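PDB 5B89: cysteine desulfurase from Thermococcus onnurineus, which uses pyridoxal 5'-phosphate to take sulfur from L-cysteine, releasing L-alanine and probably passing the sulfur on to a carrier. Local coordinates for the interface of chains A and B. Sequence-based numbering; all coordinates share one arbitrary frame. Chains: chain A/B, Cysteine desulfurase.

Contact 1: the interface of chains A and B. Residues chain A 66-67, 70, 72, 75; chain B 39, 41, 370-371.
A:His72 reaches across to B:Asp41 through its imidazole NE2, which donates to carboxylate OD2 at 2.9 Å. The acceptor lies 2° from the ring plane but is met on its anti side, from somewhat out of the carboxylate plane, and ring and carboxylate stand nearly perpendicular, 85° apart. The syn lone pair of OD2 is taken within chain B by NE of B:Arg371, at 2.8 Å, in a salt bridge that should help keep the aspartate charged. With its CG anti to the backbone N (chi1 -156°) and the chain bent at chi3, B:Arg371 carries its guanidinium over to the 66-70 loop. There NH1 donates to the backbone O of A:Val67 at 3.1 Å, almost in line with the carbonyl, while NH2 makes a weak bond to A:Asn66 O. One shell out, A:Ser75 OG donates to A:Asn66 O at 2.8 Å and accepts from A:Gly70 N at 2.9 Å, tying the loop to helix 73-93. Water 1 joins A:Asn66 N, B:Tyr39 OH, B:Asp41 OD2 and B:Arg371 NH2; water 2 links A:His72 N to B:Val370 O, 2.7 Å from that carbonyl. With an alanine in place of B:Arg371, the A:Val67 carbonyl would probably lose its donor from chain B and B:Asp41 its charged mate, leaving the carboxylate held less firmly, by A:His72 and water. The patch thus pins the loop before helix 73-93 of one subunit to the B:Asp41 and B:Arg371 segments of the other.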
loop_
_atom_site.group_PDB
_atom_site.type_symbol
_atom_site.label_atom_id
_atom_site.label_comp_id
_atom_site.label_asym_id
_atom_site.label_seq_id
_atom_site.Cartn_x
_atom_site.Cartn_y
_atom_site.Cartn_z
ATOM N N ASN A 66 4.228 7.482 -13.783
ATOM C CA ASN A 66 3.351 7.952 -12.738
ATOM C C ASN A 66 2.078 8.503 -13.434
ATOM O O ASN A 66 2.039 8.717 -14.600
ATOM C CB ASN A 66 4.031 8.996 -11.827
ATOM C CG ASN A 66 3.619 8.842 -10.374
ATOM O OD1 ASN A 66 4.413 8.976 -9.500
ATOM N ND2 ASN A 66 2.392 8.579 -10.158
ATOM N N VAL A 67 1.046 8.690 -12.644
ATOM C CA VAL A 67 -0.232 9.112 -13.112
ATOM C C VAL A 67 -0.430 10.610 -13.003
ATOM O O VAL A 67 0.456 11.334 -13.202
ATOM C CB VAL A 67 -1.348 8.262 -12.446
ATOM C CG1 VAL A 67 -1.210 6.812 -12.879
ATOM C CG2 VAL A 67 -1.289 8.275 -10.921
ATOM N N GLY A 70 0.189 13.423 -16.510
ATOM C CA GLY A 70 1.380 14.116 -16.938
ATOM C C GLY A 70 1.202 14.261 -18.432
ATOM O O GLY A 70 0.500 13.487 -19.025
ATOM N N HIS A 72 3.308 13.718 -20.908
ATOM C CA HIS A 72 3.944 12.698 -21.714
ATOM C C HIS A 72 3.134 11.473 -21.922
ATOM O O HIS A 72 2.325 11.143 -21.132
ATOM C CB HIS A 72 5.404 12.423 -21.315
ATOM C CG HIS A 72 5.619 11.762 -19.970
ATOM N ND1 HIS A 72 5.325 10.444 -19.731
ATOM C CD2 HIS A 72 6.186 12.227 -18.837
ATOM C CE1 HIS A 72 5.675 10.134 -18.509
ATOM N NE2 HIS A 72 6.204 11.196 -17.944
ATOM N N SER A 75 2.813 8.746 -19.174
ATOM C CA SER A 75 1.897 9.120 -18.068
ATOM C C SER A 75 0.442 9.155 -18.523
ATOM O O SER A 75 -0.495 8.807 -17.835
ATOM C CB SER A 75 2.292 10.432 -17.520
ATOM O OG SER A 75 1.446 10.796 -16.420
ATOM N N TYR B 39 13.525 8.699 -21.502
ATOM C CA TYR B 39 12.781 8.863 -20.261
ATOM C C TYR B 39 13.543 9.742 -19.243
ATOM O O TYR B 39 14.433 9.307 -18.602
ATOM C CB TYR B 39 12.448 7.487 -19.639
ATOM C CG TYR B 39 11.490 7.548 -18.466
ATOM C CD1 TYR B 39 10.147 7.634 -18.648
ATOM C CD2 TYR B 39 11.972 7.551 -17.198
ATOM C CE1 TYR B 39 9.297 7.705 -17.581
ATOM C CE2 TYR B 39 11.131 7.619 -16.139
ATOM C CZ TYR B 39 9.804 7.689 -16.338
ATOM O OH TYR B 39 8.974 7.765 -15.278
ATOM N N ASP B 41 11.849 11.425 -16.693
ATOM C CA ASP B 41 10.856 11.706 -15.641
ATOM C C ASP B 41 11.055 10.787 -14.445
ATOM O O ASP B 41 10.133 10.355 -13.848
ATOM C CB ASP B 41 9.426 11.617 -16.143
ATOM C CG ASP B 41 8.418 12.320 -15.217
ATOM O OD1 ASP B 41 8.825 13.145 -14.424
ATOM O OD2 ASP B 41 7.267 11.982 -15.333
ATOM N N VAL B 370 9.277 14.293 -20.114
ATOM C CA VAL B 370 9.550 15.174 -18.996
ATOM C C VAL B 370 8.261 15.512 -18.280
ATOM O O VAL B 370 7.169 15.318 -18.766
ATOM C CB VAL B 370 10.276 16.481 -19.433
ATOM C CG1 VAL B 370 11.644 16.253 -19.980
ATOM C CG2 VAL B 370 9.434 17.345 -20.353
ATOM N N ARG B 371 8.394 16.072 -17.048
ATOM C CA ARG B 371 7.191 16.498 -16.318
ATOM C C ARG B 371 7.153 18.019 -16.251
ATOM O O ARG B 371 8.137 18.709 -16.392
ATOM C CB ARG B 371 7.144 15.836 -14.930
ATOM C CG ARG B 371 5.685 15.774 -14.446
ATOM C CD ARG B 371 5.332 14.642 -13.518
ATOM N NE ARG B 371 5.181 13.309 -14.076
ATOM C CZ ARG B 371 4.049 12.624 -14.242
ATOM N NH1 ARG B 371 2.851 13.147 -14.003
ATOM N NH2 ARG B 371 4.140 11.392 -14.642
HETATM O O HOH W 1 6.412 9.138 -15.047
HETATM O O HOH W 2 4.515 14.863 -18.539
#

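Contact 2: the interface of chains A and B. Residues chain A 259-262, 275; chain B 111, 139, 143.
B:Arg143 crosses A:Tyr275 obliquely and meets A:Ile262 from the opposite direction before ending at the backbone of A:Pro259 and A:Pro260. Its CB lies 3.7 Å from the phenol OH of A:Tyr275, a van der Waals contact, and CG follows beside the same oxygen. CD has both this OH and CD1 of A:Ile262 on one side of it, and NE keeps near that methyl. The chain is extended to CD (chi1 179°, chi2 -180°) and then bends at chi3, which turns the guanidinium toward the prolines; CG1 of A:Ile262 covers one face near its rim, 3.9 Å from CZ. At the tip, NH1 donates to A:Pro260 O at 2.9 Å, approaching from above the carbonyl plane, and NH2 adds a weak bond to the same oxygen. NH1 also bonds water 3 at 2.7 Å, and the water carries the link to A:Pro259 O.

Alongside, the carboxamide of B:Asn111 pairs with the backbone of A:Ile262 in both directions: ND2 donates to its O at 2.8 Å, the acceptor lying 2° from the amide plane, and OD1 accepts from its N at 3.0 Å, reached from above the amide carbonyl plane. These two bonds fix the flip of the amide. B:Leu139 fills the apolar side, with CD2 over one face of the A:Tyr275 ring, toward its rim, and CG 3.7 Å from the ring's CG. In the fold, helices 106-117 and 139-148 of chain B present these side chains to the 259-262 loop and strand 274-277 of chain A.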
loop_
_atom_site.group_PDB
_atom_site.type_symbol
_atom_site.label_atom_id
_atom_site.label_comp_id
_atom_site.label_asym_id
_atom_site.label_seq_id
_atom_site.Cartn_x
_atom_site.Cartn_y
_atom_site.Cartn_z
ATOM N N PRO A 259 -9.748 13.073 5.487
ATOM C CA PRO A 259 -8.741 12.132 5.002
ATOM C C PRO A 259 -7.686 11.919 6.035
ATOM O O PRO A 259 -6.996 12.859 6.420
ATOM C CB PRO A 259 -8.196 12.808 3.732
ATOM C CG PRO A 259 -8.609 14.239 3.824
ATOM C CD PRO A 259 -9.921 14.230 4.566
ATOM N N PRO A 260 -7.446 10.635 6.432
ATOM C CA PRO A 260 -6.379 10.498 7.416
ATOM C C PRO A 260 -4.942 10.675 6.912
ATOM O O PRO A 260 -4.037 11.104 7.682
ATOM C CB PRO A 260 -6.649 9.105 7.981
ATOM C CG PRO A 260 -8.054 8.791 7.655
ATOM C CD PRO A 260 -8.331 9.472 6.359
ATOM N N LEU A 261 -4.763 10.447 5.626
ATOM C CA LEU A 261 -3.479 10.576 4.963
ATOM C C LEU A 261 -3.562 11.652 3.936
ATOM O O LEU A 261 -4.425 11.554 3.049
ATOM C CB LEU A 261 -3.105 9.222 4.257
ATOM C CG LEU A 261 -3.194 7.995 5.171
ATOM C CD1 LEU A 261 -2.824 6.756 4.290
ATOM C CD2 LEU A 261 -2.368 8.045 6.474
ATOM N N ILE A 262 -2.737 12.675 4.071
ATOM C CA ILE A 262 -2.770 13.806 3.154
ATOM C C ILE A 262 -1.369 14.112 2.653
ATOM O O ILE A 262 -0.308 13.840 3.225
ATOM C CB ILE A 262 -3.425 15.026 3.840
ATOM C CG1 ILE A 262 -2.663 15.360 5.104
ATOM C CG2 ILE A 262 -4.888 14.746 4.112
ATOM C CD1 ILE A 262 -3.083 16.742 5.685
ATOM N N TYR A 275 -3.296 24.702 3.479
ATOM C CA TYR A 275 -3.664 23.931 2.330
ATOM C C TYR A 275 -5.134 23.851 2.087
ATOM O O TYR A 275 -5.924 24.059 2.989
ATOM C CB TYR A 275 -3.017 22.516 2.469
ATOM C CG TYR A 275 -3.601 21.682 3.622
ATOM C CD1 TYR A 275 -4.714 20.874 3.438
ATOM C CD2 TYR A 275 -3.024 21.728 4.876
ATOM C CE1 TYR A 275 -5.260 20.160 4.505
ATOM C CE2 TYR A 275 -3.551 20.977 5.942
ATOM C CZ TYR A 275 -4.632 20.190 5.733
ATOM O OH TYR A 275 -5.124 19.509 6.764
ATOM N N ASN B 111 3.032 10.534 6.865
ATOM C CA ASN B 111 1.761 10.695 7.599
ATOM C C ASN B 111 1.797 9.821 8.844
ATOM O O ASN B 111 1.320 10.238 9.891
ATOM C CB ASN B 111 0.558 10.295 6.752
ATOM C CG ASN B 111 0.061 11.455 5.908
ATOM O OD1 ASN B 111 -0.852 12.222 6.298
ATOM N ND2 ASN B 111 0.611 11.603 4.703
ATOM N N LEU B 139 2.138 18.991 4.556
ATOM C CA LEU B 139 0.786 18.914 5.031
ATOM C C LEU B 139 0.617 18.183 6.336
ATOM O O LEU B 139 -0.138 18.643 7.187
ATOM C CB LEU B 139 -0.146 18.339 3.946
ATOM C CG LEU B 139 -0.819 19.327 3.026
ATOM C CD1 LEU B 139 0.183 20.166 2.285
ATOM C CD2 LEU B 139 -1.755 18.589 2.086
ATOM N N ARG B 143 -1.163 20.174 9.458
ATOM C CA ARG B 143 -2.357 19.647 10.123
ATOM C C ARG B 143 -2.075 19.511 11.577
ATOM O O ARG B 143 -2.898 19.960 12.418
ATOM C CB ARG B 143 -2.890 18.321 9.482
ATOM C CG ARG B 143 -4.103 17.725 10.125
ATOM C CD ARG B 143 -4.517 16.397 9.387
ATOM N NE ARG B 143 -3.469 15.397 9.382
ATOM C CZ ARG B 143 -3.503 14.237 8.711
ATOM N NH1 ARG B 143 -4.577 13.959 7.991
ATOM N NH2 ARG B 143 -2.425 13.381 8.794
HETATM O O HOH W 3 -6.858 15.376 7.539
#

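The C-alpha centres of contact 1 and contact 2 lie about 25 Å apart on one two-fold interface, and the two share no residue. In contact 1 chain A supplies the loop leading into helix 73-93, and chain B the segments at strands 38-39 and 371-373; in contact 2 chain A supplies 259-262 and strand 274-277, and chain B helices 106-117 and 139-148. Each recurs with the chains exchanged, so the subunits are joined at well-separated places. Helix 106-117 begins at cofactor-binding B:Thr106 and B:Ser107, which suggests that dimer contacts may help steady the pyridoxal-phosphate site.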